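Local coordinates for hypothetical protein TM1010 (Thermotoga maritima, PDB 2F4P), which is of unknown function but belongs to the cupin superfamily, whose members are built on a small antiparallel beta-barrel, at residues A[53-58]-A[113-118]; A[59-64]-A[105-110]; A[65-70]-A[100-105]; A[69-74]-A[120-125]. All blocks are in the same frame, centred on the assembly; numbering follows the deposited sequence.

Contact 1: residues A[53-58]-A[113-118]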
loop_
_atom_site.group_PDB
_atom_site.type_symbol
_atom_site.label_atom_id
_atom_site.label_comp_id
_atom_site.label_asym_id
_atom_site.label_seq_id
_atom_site.Cartn_x
_atom_site.Cartn_y
_atom_site.Cartn_z
ATOM N N VAL A 53 -2.341 -6.728 -7.393
ATOM C CA VAL A 53 -2.034 -7.588 -8.549
ATOM C C VAL A 53 -1.953 -9.064 -8.133
ATOM O O VAL A 53 -1.315 -9.389 -7.120
ATOM C CB VAL A 53 -0.673 -7.231 -9.198
ATOM C CG1 VAL A 53 -0.535 -7.872 -10.624
ATOM C CG2 VAL A 53 -0.465 -5.730 -9.249
ATOM N N VAL A 54 -2.574 -9.948 -8.911
ATOM C CA VAL A 54 -2.347 -11.393 -8.783
ATOM C C VAL A 54 -1.669 -11.897 -10.042
ATOM O O VAL A 54 -2.187 -11.679 -11.147
ATOM C CB VAL A 54 -3.660 -12.188 -8.631
ATOM C CG1 VAL A 54 -3.352 -13.684 -8.408
ATOM C CG2 VAL A 54 -4.502 -11.613 -7.506
ATOM N N PHE A 55 -0.519 -12.547 -9.872
ATOM C CA PHE A 55 0.183 -13.255 -10.950
ATOM C C PHE A 55 -0.053 -14.743 -10.704
ATOM O O PHE A 55 0.321 -15.269 -9.652
ATOM C CB PHE A 55 1.683 -13.051 -10.883
ATOM C CG PHE A 55 2.140 -11.639 -11.141
ATOM C CD1 PHE A 55 2.173 -10.715 -10.118
ATOM C CD2 PHE A 55 2.550 -11.260 -12.387
ATOM C CE1 PHE A 55 2.590 -9.402 -10.358
ATOM C CE2 PHE A 55 2.958 -9.985 -12.638
ATOM C CZ PHE A 55 2.994 -9.046 -11.598
ATOM N N GLU A 56 -0.630 -15.439 -11.675
ATOM C CA GLU A 56 -0.696 -16.908 -11.585
ATOM C C GLU A 56 0.698 -17.488 -11.795
ATOM O O GLU A 56 1.563 -16.813 -12.325
ATOM C CB GLU A 56 -1.650 -17.456 -12.635
ATOM C CG GLU A 56 -3.099 -16.985 -12.431
ATOM C CD GLU A 56 -3.661 -17.299 -11.082
ATOM O OE1 GLU A 56 -3.297 -18.348 -10.486
ATOM O OE2 GLU A 56 -4.513 -16.507 -10.613
ATOM N N PRO A 57 0.921 -18.751 -11.391
ATOM C CA PRO A 57 2.262 -19.305 -11.539
ATOM C C PRO A 57 2.822 -19.118 -12.947
ATOM O O PRO A 57 2.124 -19.333 -13.935
ATOM C CB PRO A 57 2.074 -20.782 -11.183
ATOM C CG PRO A 57 0.925 -20.827 -10.300
ATOM C CD PRO A 57 -0.003 -19.708 -10.755
ATOM N N GLY A 58 4.068 -18.658 -13.022
ATOM C CA GLY A 58 4.748 -18.472 -14.285
ATOM C C GLY A 58 4.519 -17.092 -14.904
ATOM O O GLY A 58 5.187 -16.728 -15.864
ATOM N N GLU A 113 3.691 -21.345 -7.936
ATOM C CA GLU A 113 2.911 -20.670 -6.923
ATOM C C GLU A 113 2.557 -19.260 -7.385
ATOM O O GLU A 113 3.356 -18.586 -8.024
ATOM C CB GLU A 113 3.689 -20.630 -5.594
ATOM C CG GLU A 113 2.885 -20.186 -4.417
ATOM C CD GLU A 113 3.575 -20.435 -3.064
ATOM O OE1 GLU A 113 4.648 -21.083 -3.018
ATOM O OE2 GLU A 113 3.034 -19.959 -2.041
ATOM N N GLU A 114 1.363 -18.804 -7.017
ATOM C CA GLU A 114 0.923 -17.467 -7.364
ATOM C C GLU A 114 1.661 -16.420 -6.513
ATOM O O GLU A 114 2.214 -16.733 -5.442
ATOM C CB GLU A 114 -0.590 -17.360 -7.168
ATOM C CG GLU A 114 -0.968 -17.100 -5.737
ATOM C CD GLU A 114 -2.415 -17.348 -5.456
ATOM O OE1 GLU A 114 -3.257 -17.195 -6.379
ATOM O OE2 GLU A 114 -2.692 -17.724 -4.294
ATOM N N LEU A 115 1.671 -15.187 -6.991
ATOM C CA LEU A 115 2.144 -14.029 -6.215
ATOM C C LEU A 115 1.040 -12.985 -6.203
ATOM O O LEU A 115 0.435 -12.705 -7.236
ATOM C CB LEU A 115 3.413 -13.425 -6.807
ATOM C CG LEU A 115 3.908 -12.115 -6.168
ATOM C CD1 LEU A 115 4.565 -12.372 -4.832
ATOM C CD2 LEU A 115 4.845 -11.396 -7.118
ATOM N N VAL A 116 0.756 -12.460 -5.015
ATOM C CA VAL A 116 -0.177 -11.359 -4.850
ATOM C C VAL A 116 0.546 -10.252 -4.133
ATOM O O VAL A 116 1.199 -10.488 -3.097
ATOM C CB VAL A 116 -1.409 -11.748 -4.014
ATOM C CG1 VAL A 116 -2.443 -10.583 -3.974
ATOM C CG2 VAL A 116 -2.023 -13.049 -4.556
ATOM N N HIS A 117 0.426 -9.043 -4.670
ATOM C CA HIS A 117 1.041 -7.912 -4.030
ATOM C C HIS A 117 0.282 -6.608 -4.296
ATOM O O HIS A 117 -0.448 -6.486 -5.291
ATOM C CB HIS A 117 2.527 -7.799 -4.436
ATOM C CG HIS A 117 2.752 -7.239 -5.797
ATOM N ND1 HIS A 117 2.704 -5.889 -6.058
ATOM C CD2 HIS A 117 3.051 -7.842 -6.973
ATOM C CE1 HIS A 117 2.923 -5.687 -7.345
ATOM N NE2 HIS A 117 3.154 -6.854 -7.919
ATOM N N ILE A 118 0.455 -5.663 -3.370
ATOM C CA ILE A 118 0.083 -4.282 -3.571
ATOM C C ILE A 118 1.254 -3.604 -4.266
ATOM O O ILE A 118 2.426 -3.886 -3.969
ATOM C CB ILE A 118 -0.241 -3.583 -2.221
ATOM C CG1 ILE A 118 -1.502 -4.206 -1.584
ATOM C CG2 ILE A 118 -0.454 -2.069 -2.413
ATOM C CD1 ILE A 118 -1.573 -4.068 -0.086
HETATM O O HOH W 1 -3.627 -19.230 -8.221
#
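Antiparallel pairing of Val-53 to Phe-55 with Leu-115 to His-117 joins two neighbouring strands, 49-55 and 115-121, in one sheet of the cupin barrel, their short axes running 162° apart. Val-53/His-117 and Phe-55/Leu-115 are hydrogen-bonded pairs; the tightest of their bonds run from Val-53 N to His-117 O and from Phe-55 N to Leu-115 O, both 2.8 Å. Val-54 and Val-116 form the non-hydrogen-bonded pair between them.

On the face carrying Phe-55, Leu-115 and His-117, the first two side chains lie alongside each other, Phe-55 CD1 being 4.1 Å from Leu-115 CD2. The Phe-55 ring also meets His-117 rim to rim: its CE1 comes to 3.6 Å from His-117 NE2, and the two planes differ by only 20°. The imidazole is fixed in rotation by its other nitrogen, since His-117 ND1 donates to Ile-118 O at 2.9 Å; the oxygen lies in the ring plane, whereas ND1 stands above the plane of that carbonyl.

Beyond Phe-55 and Leu-115 the chains run on side by side to Glu-56 and Glu-114. Water 1 donates to both OE1 atoms, at 2.8 Å from Glu-114 OE1, while the OE2 atoms form salt bridges with Arg-20 and Arg-76 respectively. Two carboxylates only 4.3 Å apart at Glu-56 OE1 and Glu-114 OE1 would repel, so the shared water and the separate arginines probably offset that cost.

Contact 2: residues A[59-64]-A[105-110]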
loop_
_atom_site.group_PDB
_atom_site.type_symbol
_atom_site.label_atom_id
_atom_site.label_comp_id
_atom_site.label_asym_id
_atom_site.label_seq_id
_atom_site.Cartn_x
_atom_site.Cartn_y
_atom_site.Cartn_z
ATOM N N ALA A 59 3.541 -16.348 -14.413
ATOM C CA ALA A 59 3.209 -15.058 -15.015
ATOM C C ALA A 59 4.090 -13.966 -14.424
ATOM O O ALA A 59 4.530 -14.043 -13.262
ATOM C CB ALA A 59 1.744 -14.726 -14.827
ATOM N N ARG A 60 4.352 -12.948 -15.247
ATOM C CA ARG A 60 5.239 -11.865 -14.854
ATOM C C ARG A 60 5.131 -10.679 -15.772
ATOM O O ARG A 60 4.702 -10.788 -16.923
ATOM C CB ARG A 60 6.687 -12.336 -14.835
ATOM C CG ARG A 60 7.340 -12.574 -16.197
ATOM C CD ARG A 60 7.375 -13.994 -16.543
ATOM N NE ARG A 60 8.075 -14.308 -17.805
ATOM C CZ ARG A 60 8.141 -15.539 -18.317
ATOM N NH1 ARG A 60 7.553 -16.557 -17.700
ATOM N NH2 ARG A 60 8.774 -15.759 -19.454
ATOM N N THR A 61 5.606 -9.548 -15.286
ATOM C CA THR A 61 5.649 -8.371 -16.085
ATOM C C THR A 61 6.715 -8.545 -17.164
ATOM O O THR A 61 7.659 -9.359 -17.034
ATOM C CB THR A 61 6.020 -7.106 -15.228
ATOM O OG1 THR A 61 7.392 -7.201 -14.801
ATOM C CG2 THR A 61 5.151 -6.986 -14.012
ATOM N N HIS A 62 6.582 -7.758 -18.218
ATOM C CA HIS A 62 7.726 -7.469 -19.086
ATOM C C HIS A 62 8.777 -6.682 -18.300
ATOM O O HIS A 62 8.501 -6.147 -17.203
ATOM C CB HIS A 62 7.259 -6.661 -20.290
ATOM C CG HIS A 62 6.368 -7.429 -21.212
ATOM N ND1 HIS A 62 5.898 -6.907 -22.398
ATOM C CD2 HIS A 62 5.867 -8.684 -21.128
ATOM C CE1 HIS A 62 5.152 -7.809 -23.005
ATOM N NE2 HIS A 62 5.107 -8.893 -22.251
ATOM N N TRP A 63 9.970 -6.559 -18.871
ATOM C CA TRP A 63 10.932 -5.571 -18.356
ATOM C C TRP A 63 10.345 -4.162 -18.492
ATOM O O TRP A 63 9.768 -3.814 -19.535
ATOM C CB TRP A 63 12.246 -5.633 -19.121
ATOM C CG TRP A 63 13.038 -6.890 -18.976
ATOM C CD1 TRP A 63 13.061 -7.941 -19.843
ATOM C CD2 TRP A 63 13.944 -7.234 -17.908
ATOM N NE1 TRP A 63 13.925 -8.895 -19.403
ATOM C CE2 TRP A 63 14.467 -8.503 -18.206
ATOM C CE3 TRP A 63 14.328 -6.608 -16.714
ATOM C CZ2 TRP A 63 15.397 -9.143 -17.381
ATOM C CZ3 TRP A 63 15.267 -7.250 -15.893
ATOM C CH2 TRP A 63 15.796 -8.483 -16.239
ATOM N N HIS A 64 10.531 -3.335 -17.459
ATOM C CA HIS A 64 10.070 -1.980 -17.500
ATOM C C HIS A 64 10.719 -1.149 -16.384
ATOM O O HIS A 64 11.373 -1.684 -15.493
ATOM C CB HIS A 64 8.541 -1.953 -17.392
ATOM C CG HIS A 64 7.996 -2.446 -16.090
ATOM N ND1 HIS A 64 8.148 -3.747 -15.643
ATOM C CD2 HIS A 64 7.238 -1.817 -15.163
ATOM C CE1 HIS A 64 7.530 -3.880 -14.479
ATOM N NE2 HIS A 64 6.969 -2.725 -14.170
ATOM N N HIS A 105 13.425 -3.463 -14.464
ATOM C CA HIS A 105 13.197 -4.658 -13.627
ATOM C C HIS A 105 11.963 -5.414 -14.141
ATOM O O HIS A 105 11.224 -4.931 -15.017
ATOM C CB HIS A 105 12.945 -4.223 -12.191
ATOM C CG HIS A 105 11.647 -3.506 -12.045
ATOM N ND1 HIS A 105 11.514 -2.173 -12.377
ATOM C CD2 HIS A 105 10.408 -3.950 -11.740
ATOM C CE1 HIS A 105 10.253 -1.815 -12.223
ATOM N NE2 HIS A 105 9.563 -2.874 -11.849
ATOM N N TRP A 106 11.784 -6.613 -13.641
ATOM C CA TRP A 106 10.488 -7.294 -13.779
ATOM C C TRP A 106 10.147 -7.895 -12.446
ATOM O O TRP A 106 11.034 -8.075 -11.592
ATOM C CB TRP A 106 10.521 -8.364 -14.866
ATOM C CG TRP A 106 11.466 -9.506 -14.603
ATOM C CD1 TRP A 106 12.774 -9.549 -14.941
ATOM C CD2 TRP A 106 11.174 -10.756 -13.954
ATOM N NE1 TRP A 106 13.320 -10.751 -14.567
ATOM C CE2 TRP A 106 12.368 -11.508 -13.947
ATOM C CE3 TRP A 106 10.010 -11.335 -13.414
ATOM C CZ2 TRP A 106 12.444 -12.809 -13.409
ATOM C CZ3 TRP A 106 10.082 -12.619 -12.869
ATOM C CH2 TRP A 106 11.287 -13.346 -12.875
ATOM N N HIS A 107 8.863 -8.193 -12.257
ATOM C CA HIS A 107 8.461 -9.017 -11.121
ATOM C C HIS A 107 7.370 -9.974 -11.541
ATOM O O HIS A 107 6.700 -9.778 -12.549
ATOM C CB HIS A 107 8.015 -8.160 -9.908
ATOM C CG HIS A 107 7.069 -7.040 -10.233
ATOM N ND1 HIS A 107 5.726 -7.090 -9.911
ATOM C CD2 HIS A 107 7.272 -5.837 -10.808
ATOM C CE1 HIS A 107 5.140 -5.977 -10.307
ATOM N NE2 HIS A 107 6.051 -5.204 -10.871
ATOM N N GLY A 108 7.156 -10.997 -10.734
ATOM C CA GLY A 108 6.120 -11.951 -11.071
ATOM C C GLY A 108 6.114 -13.149 -10.184
ATOM O O GLY A 108 6.827 -13.217 -9.197
ATOM N N ALA A 109 5.308 -14.135 -10.568
ATOM C CA ALA A 109 5.103 -15.280 -9.718
ATOM C C ALA A 109 6.227 -16.265 -9.880
ATOM O O ALA A 109 6.975 -16.247 -10.868
ATOM C CB ALA A 109 3.792 -15.939 -10.045
ATOM N N ALA A 110 6.316 -17.158 -8.908
ATOM C CA ALA A 110 7.112 -18.366 -9.036
ATOM C C ALA A 110 6.513 -19.313 -10.097
ATOM O O ALA A 110 5.352 -19.180 -10.473
ATOM C CB ALA A 110 7.180 -19.075 -7.671
#
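Thr-61 meets His-107 with its backbone and both branches of its side chain. Its CB lies 3.8 Å from His-107 O, the carbonyl that accepts a bond from Thr-61 N. From there the side chain forks. OG1, set between the backbone N and the carbonyl carbon (chi1 69°), accepts from His-107 N at 3.1 Å and donates to His-62 O at 2.8 Å, taking over a role that a backbone carbonyl would have in a regular ladder. CG2 rises over the His-107 imidazole, 3.8 Å from its centroid, as a CH-pi contact.

That side-chain bond spans the gap between two short ladders, at Arg-60/Gly-108 and His-64/His-105, whose register differs by one residue. In the gap Trp-63 and Trp-106 make a T-shaped pair with planes at 86°: the Trp-106 edge at CD1 points at the face of Trp-63, 3.5 Å from CH2. Gly-108 lets Arg-60 come close, the CA atoms 3.9 Å apart.

His-64, whose ND1 also donates to His-62 O, lies obliquely against His-105 and rim to rim with His-107. The NE2 atoms of His-64 and His-107 bond an unknown ligand; such a histidine cluster inside the barrel is characteristic of the cupin pocket, where relatives commonly hold a metal.

Contact 3: residues A[65-70]-A[100-105]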
loop_
_atom_site.group_PDB
_atom_site.type_symbol
_atom_site.label_atom_id
_atom_site.label_comp_id
_atom_site.label_asym_id
_atom_site.label_seq_id
_atom_site.Cartn_x
_atom_site.Cartn_y
_atom_site.Cartn_z
ATOM N N SER A 65 10.483 0.148 -16.428
ATOM C CA SER A 65 10.900 1.063 -15.376
ATOM C C SER A 65 9.831 2.147 -15.177
ATOM O O SER A 65 9.010 2.433 -16.086
ATOM C CB SER A 65 12.261 1.703 -15.740
ATOM O OG SER A 65 12.124 2.622 -16.822
ATOM N N HIS A 66 9.867 2.749 -13.996
ATOM C CA HIS A 66 9.020 3.876 -13.656
ATOM C C HIS A 66 9.930 5.062 -13.348
ATOM O O HIS A 66 10.772 4.966 -12.462
ATOM C CB HIS A 66 8.229 3.577 -12.389
ATOM C CG HIS A 66 7.087 2.635 -12.599
ATOM N ND1 HIS A 66 5.810 3.080 -12.870
ATOM C CD2 HIS A 66 7.032 1.288 -12.615
ATOM C CE1 HIS A 66 5.015 2.040 -13.035
ATOM N NE2 HIS A 66 5.729 0.942 -12.879
ATOM N N PRO A 67 9.712 6.186 -14.012
ATOM C CA PRO A 67 10.478 7.389 -13.712
ATOM C C PRO A 67 10.413 7.820 -12.234
ATOM O O PRO A 67 11.365 8.398 -11.717
ATOM C CB PRO A 67 9.814 8.460 -14.572
ATOM C CG PRO A 67 9.140 7.762 -15.624
ATOM C CD PRO A 67 8.774 6.388 -15.125
ATOM N N GLY A 68 9.279 7.578 -11.579
ATOM C CA GLY A 68 9.102 7.973 -10.202
ATOM C C GLY A 68 9.389 6.903 -9.184
ATOM O O GLY A 68 9.341 7.168 -7.976
ATOM N N GLY A 69 9.663 5.690 -9.630
ATOM C CA GLY A 69 9.903 4.606 -8.685
ATOM C C GLY A 69 8.621 3.821 -8.381
ATOM O O GLY A 69 7.490 4.166 -8.839
ATOM N N GLN A 70 8.799 2.754 -7.620
ATOM C CA GLN A 70 7.688 1.864 -7.286
ATOM C C GLN A 70 8.013 1.137 -5.987
ATOM O O GLN A 70 9.184 0.882 -5.692
ATOM C CB GLN A 70 7.474 0.888 -8.481
ATOM C CG GLN A 70 6.360 -0.157 -8.319
ATOM C CD GLN A 70 6.150 -1.022 -9.603
ATOM O OE1 GLN A 70 7.120 -1.476 -10.268
ATOM N NE2 GLN A 70 4.889 -1.216 -9.964
ATOM N N PRO A 100 13.908 1.728 -7.228
ATOM C CA PRO A 100 14.209 3.124 -7.447
ATOM C C PRO A 100 13.826 3.662 -8.822
ATOM O O PRO A 100 13.647 2.893 -9.779
ATOM C CB PRO A 100 15.729 3.219 -7.206
ATOM C CG PRO A 100 16.104 1.943 -6.573
ATOM C CD PRO A 100 15.148 0.934 -7.096
ATOM N N PRO A 101 13.695 4.987 -8.911
ATOM C CA PRO A 101 13.403 5.648 -10.179
ATOM C C PRO A 101 14.287 5.140 -11.323
ATOM O O PRO A 101 15.497 5.036 -11.148
ATOM C CB PRO A 101 13.680 7.109 -9.867
ATOM C CG PRO A 101 13.352 7.220 -8.406
ATOM C CD PRO A 101 13.890 5.958 -7.828
ATOM N N ASN A 102 13.645 4.774 -12.439
ATOM C CA ASN A 102 14.273 4.396 -13.700
ATOM C C ASN A 102 15.005 3.077 -13.712
ATOM O O ASN A 102 15.540 2.688 -14.763
ATOM C CB ASN A 102 15.210 5.500 -14.196
ATOM C CG ASN A 102 14.539 6.826 -14.241
ATOM O OD1 ASN A 102 13.514 6.994 -14.926
ATOM N ND2 ASN A 102 15.059 7.768 -13.478
ATOM N N VAL A 103 14.977 2.339 -12.598
ATOM C CA VAL A 103 15.627 1.028 -12.563
ATOM C C VAL A 103 14.791 0.039 -13.404
ATOM O O VAL A 103 13.579 -0.100 -13.201
ATOM C CB VAL A 103 15.876 0.545 -11.124
ATOM C CG1 VAL A 103 16.348 -0.933 -11.079
ATOM C CG2 VAL A 103 16.920 1.422 -10.454
ATOM N N VAL A 104 15.441 -0.619 -14.350
ATOM C CA VAL A 104 14.765 -1.571 -15.224
ATOM C C VAL A 104 14.638 -2.913 -14.518
ATOM O O VAL A 104 15.612 -3.418 -13.968
ATOM C CB VAL A 104 15.442 -1.662 -16.601
ATOM C CG1 VAL A 104 14.760 -2.780 -17.442
ATOM C CG2 VAL A 104 15.372 -0.304 -17.304
ATOM N N HIS A 105 13.425 -3.463 -14.464
ATOM C CA HIS A 105 13.197 -4.658 -13.627
ATOM C C HIS A 105 11.963 -5.414 -14.141
ATOM O O HIS A 105 11.224 -4.931 -15.017
ATOM C CB HIS A 105 12.945 -4.223 -12.191
ATOM C CG HIS A 105 11.647 -3.506 -12.045
ATOM N ND1 HIS A 105 11.514 -2.173 -12.377
ATOM C CD2 HIS A 105 10.408 -3.950 -11.740
ATOM C CE1 HIS A 105 10.253 -1.815 -12.223
ATOM N NE2 HIS A 105 9.563 -2.874 -11.849
HETATM O O HOH W 2 11.777 5.197 -16.251
HETATM O O HOH W 3 11.770 1.665 -12.110
HETATM O O HOH W 4 13.473 10.041 -12.372
#
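Gln-70 and His-105, the residues that end the two segments, meet beside a pair of adjoining turns. The glutamine is stretched out, CG anti to the backbone N (chi1 179°), and its extended chain carries the amide toward His-105. There OE1 accepts a weak bond from His-105 NE2 at 3.2 Å, the amide and ring planes 71° apart. The rotation of the imidazole is set from its other side, where His-105 ND1 donates to Val-103 O at 3.0 Å with the oxygen in the ring plane.

The sequence here carries the cupin signatures: His-64, His-66 and Gln-70 fall at the two histidine and the glutamate positions of the first motif, with glutamine in place of the usual glutamate. Pro-100 and His-105 match the second, Asn-102 standing at its usual glycine position. Consistent with this, His-66 NE2 and Gln-70 NE2 bond an unknown ligand, and Gln-70 NE2 also pairs with Tyr-51 OH.

His-66 O ties the type I turn 66-69 to the type II turn 100-103, taking Asn-102 N at 2.9 Å and Gly-69 N from opposite faces of its plane. In Asn-102, with positive phi, CG lies beside its own backbone N (chi1 -52°), and the amide oxygen OD1 comes to 3.3 Å from Pro-67 CA. Water 2 lies 2.8 Å from Asn-102 OD1 and 2.7 Å from Ser-65 OG, while water 4 joins Asn-102 ND2 to Pro-67 O. Pro-101 CB presses to 3.2 Å from Pro-67 O, and Pro-101 packs on Val-45 of the second subunit.

Contact 4: residues A[69-74]-A[120-125]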
loop_
_atom_site.group_PDB
_atom_site.type_symbol
_atom_site.label_atom_id
_atom_site.label_comp_id
_atom_site.label_asym_id
_atom_site.label_seq_id
_atom_site.Cartn_x
_atom_site.Cartn_y
_atom_site.Cartn_z
ATOM N N GLY A 69 9.663 5.690 -9.630
ATOM C CA GLY A 69 9.903 4.606 -8.685
ATOM C C GLY A 69 8.621 3.821 -8.381
ATOM O O GLY A 69 7.490 4.166 -8.839
ATOM N N GLN A 70 8.799 2.754 -7.620
ATOM C CA GLN A 70 7.688 1.864 -7.286
ATOM C C GLN A 70 8.013 1.137 -5.987
ATOM O O GLN A 70 9.184 0.882 -5.692
ATOM C CB GLN A 70 7.474 0.888 -8.481
ATOM C CG GLN A 70 6.360 -0.157 -8.319
ATOM C CD GLN A 70 6.150 -1.022 -9.603
ATOM O OE1 GLN A 70 7.120 -1.476 -10.268
ATOM N NE2 GLN A 70 4.889 -1.216 -9.964
ATOM N N ILE A 71 6.968 0.831 -5.203
ATOM C CA ILE A 71 7.077 0.061 -3.980
ATOM C C ILE A 71 6.143 -1.151 -4.117
ATOM O O ILE A 71 4.972 -0.984 -4.467
ATOM C CB ILE A 71 6.673 0.905 -2.748
ATOM C CG1 ILE A 71 7.680 2.043 -2.509
ATOM C CG2 ILE A 71 6.562 0.018 -1.473
ATOM C CD1 ILE A 71 7.098 3.179 -1.692
ATOM N N LEU A 72 6.653 -2.350 -3.862
ATOM C CA LEU A 72 5.823 -3.559 -3.836
ATOM C C LEU A 72 5.703 -4.058 -2.405
ATOM O O LEU A 72 6.679 -4.038 -1.645
ATOM C CB LEU A 72 6.433 -4.688 -4.661
ATOM C CG LEU A 72 6.957 -4.357 -6.058
ATOM C CD1 LEU A 72 7.421 -5.637 -6.726
ATOM C CD2 LEU A 72 5.899 -3.675 -6.888
ATOM N N ILE A 73 4.498 -4.503 -2.055
ATOM C CA ILE A 73 4.212 -5.070 -0.752
ATOM C C ILE A 73 3.530 -6.400 -0.992
ATOM O O ILE A 73 2.401 -6.431 -1.476
ATOM C CB ILE A 73 3.289 -4.159 0.071
ATOM C CG1 ILE A 73 3.899 -2.760 0.220
ATOM C CG2 ILE A 73 3.031 -4.785 1.412
ATOM C CD1 ILE A 73 2.944 -1.744 0.839
ATOM N N VAL A 74 4.234 -7.487 -0.696
ATOM C CA VAL A 74 3.761 -8.836 -0.994
ATOM C C VAL A 74 2.811 -9.305 0.083
ATOM O O VAL A 74 3.146 -9.289 1.266
ATOM C CB VAL A 74 4.946 -9.812 -1.130
ATOM C CG1 VAL A 74 4.449 -11.207 -1.517
ATOM C CG2 VAL A 74 5.954 -9.258 -2.136
ATOM N N ILE A 120 2.698 0.324 -5.420
ATOM C CA ILE A 120 2.553 1.762 -5.274
ATOM C C ILE A 120 3.467 2.410 -6.313
ATOM O O ILE A 120 4.689 2.219 -6.254
ATOM C CB ILE A 120 2.956 2.223 -3.873
ATOM C CG1 ILE A 120 2.199 1.429 -2.815
ATOM C CG2 ILE A 120 2.691 3.704 -3.697
ATOM C CD1 ILE A 120 2.689 1.611 -1.414
ATOM N N SER A 121 2.884 3.103 -7.285
ATOM C CA SER A 121 3.663 3.917 -8.221
ATOM C C SER A 121 3.806 5.319 -7.596
ATOM O O SER A 121 2.832 6.052 -7.471
ATOM C CB SER A 121 2.982 4.016 -9.580
ATOM O OG SER A 121 2.826 2.756 -10.168
ATOM N N THR A 122 5.029 5.670 -7.234
ATOM C CA THR A 122 5.335 6.914 -6.571
ATOM C C THR A 122 5.701 7.974 -7.600
ATOM O O THR A 122 6.169 7.653 -8.710
ATOM C CB THR A 122 6.475 6.705 -5.573
ATOM O OG1 THR A 122 7.594 6.073 -6.232
ATOM C CG2 THR A 122 6.000 5.793 -4.453
ATOM N N GLN A 123 5.495 9.226 -7.229
ATOM C CA GLN A 123 5.901 10.377 -8.035
ATOM C C GLN A 123 5.448 10.231 -9.477
ATOM O O GLN A 123 6.235 10.358 -10.411
ATOM C CB GLN A 123 7.413 10.564 -7.948
ATOM C CG GLN A 123 7.877 10.810 -6.523
ATOM C CD GLN A 123 9.386 10.747 -6.357
ATOM O OE1 GLN A 123 9.983 11.729 -5.921
ATOM N NE2 GLN A 123 10.012 9.562 -6.655
ATOM N N VAL A 124 4.153 9.971 -9.632
ATOM C CA VAL A 124 3.550 9.711 -10.928
ATOM C C VAL A 124 3.784 10.856 -11.910
ATOM O O VAL A 124 3.948 10.623 -13.094
ATOM C CB VAL A 124 2.041 9.360 -10.773
ATOM C CG1 VAL A 124 1.308 9.328 -12.135
ATOM C CG2 VAL A 124 1.912 8.023 -10.070
ATOM N N HIS A 125 3.850 12.083 -11.412
ATOM C CA HIS A 125 4.007 13.240 -12.284
ATOM C C HIS A 125 5.328 13.165 -13.083
ATOM O O HIS A 125 5.456 13.805 -14.125
ATOM C CB HIS A 125 3.926 14.514 -11.441
ATOM C CG HIS A 125 4.035 15.782 -12.226
ATOM N ND1 HIS A 125 5.250 16.350 -12.560
ATOM C CD2 HIS A 125 3.085 16.619 -12.702
ATOM C CE1 HIS A 125 5.040 17.466 -13.238
ATOM N NE2 HIS A 125 3.735 17.658 -13.328
HETATM O O HOH W 5 6.013 5.761 -10.757
#
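Ile-71 and Ile-120 stand side by side, pointing the same way from neighbouring antiparallel strands, with their CB atoms 4.1 Å apart. They form a hydrogen-bonded pair: Ile-120 N donates to Ile-71 O at 2.8 Å and Ile-71 N to Ile-120 O at 2.9 Å. Each isoleucine then reaches a different partner. Ile-120 carries CG1 anti to its carbonyl carbon (chi1 -53°), and at the end of its chain CD1 lies 4.0 Å from Ile-73 CD1, the two side chains meeting at a slant. Ile-71 extends the other way along the sheet, its CD1 coming 4.0 Å from Thr-122 CG2, with those side chains at about a right angle.

The opposite face of the sheet carries the non-hydrogen-bonded pair Gln-70 and Ser-121. Gln-70 CG passes 3.6 Å from Ile-120 O, and Ser-121 OG bonds Tyr-51 OH, the same hydroxyl that Gln-70 uses. Beyond this pair the ladder weakens. Thr-122 N gives Gly-69 O only a weak bond of 3.3 Å, water 5 lies by Gly-69 O and Thr-122 O, and the Thr-122 hydroxyl is bonded to Gly-68 O.

The two faces therefore differ in character. The isoleucine side is largely apolar and continues into the dimer, where Ile-120 packs on Ile-120 of the second subunit, Ile-73 on Phe-18 of that subunit and Thr-122 on its Thr-48. On the other face the Gln-70/Ser-121 pair is polar, and the Tyr-51 hydroxyl its two members share probably helps to hold the glutamine amide in place.

Contacts 1 and 4 both use strand 115-121, paired with strand 49-55 in one and strand 70-75 in the other, and lie on opposite sides of the chain's centre, about 17 Å apart between centres. Contact 2 is buried throughout and belongs to the second sheet; it reaches contact 1 where His-107 meets His-117. Contact 3, partly exposed, shares His-105 with contact 2 and Gly-69 and Gln-70 with contact 4. Chemistry follows place: aromatic rings and imidazoles fill contact 2, waters and turn carbonyls stitch contact 3, acidic side chains mark the outer end of contact 1, and contact 4, buried like contact 2, turns aliphatic groups to the second subunit.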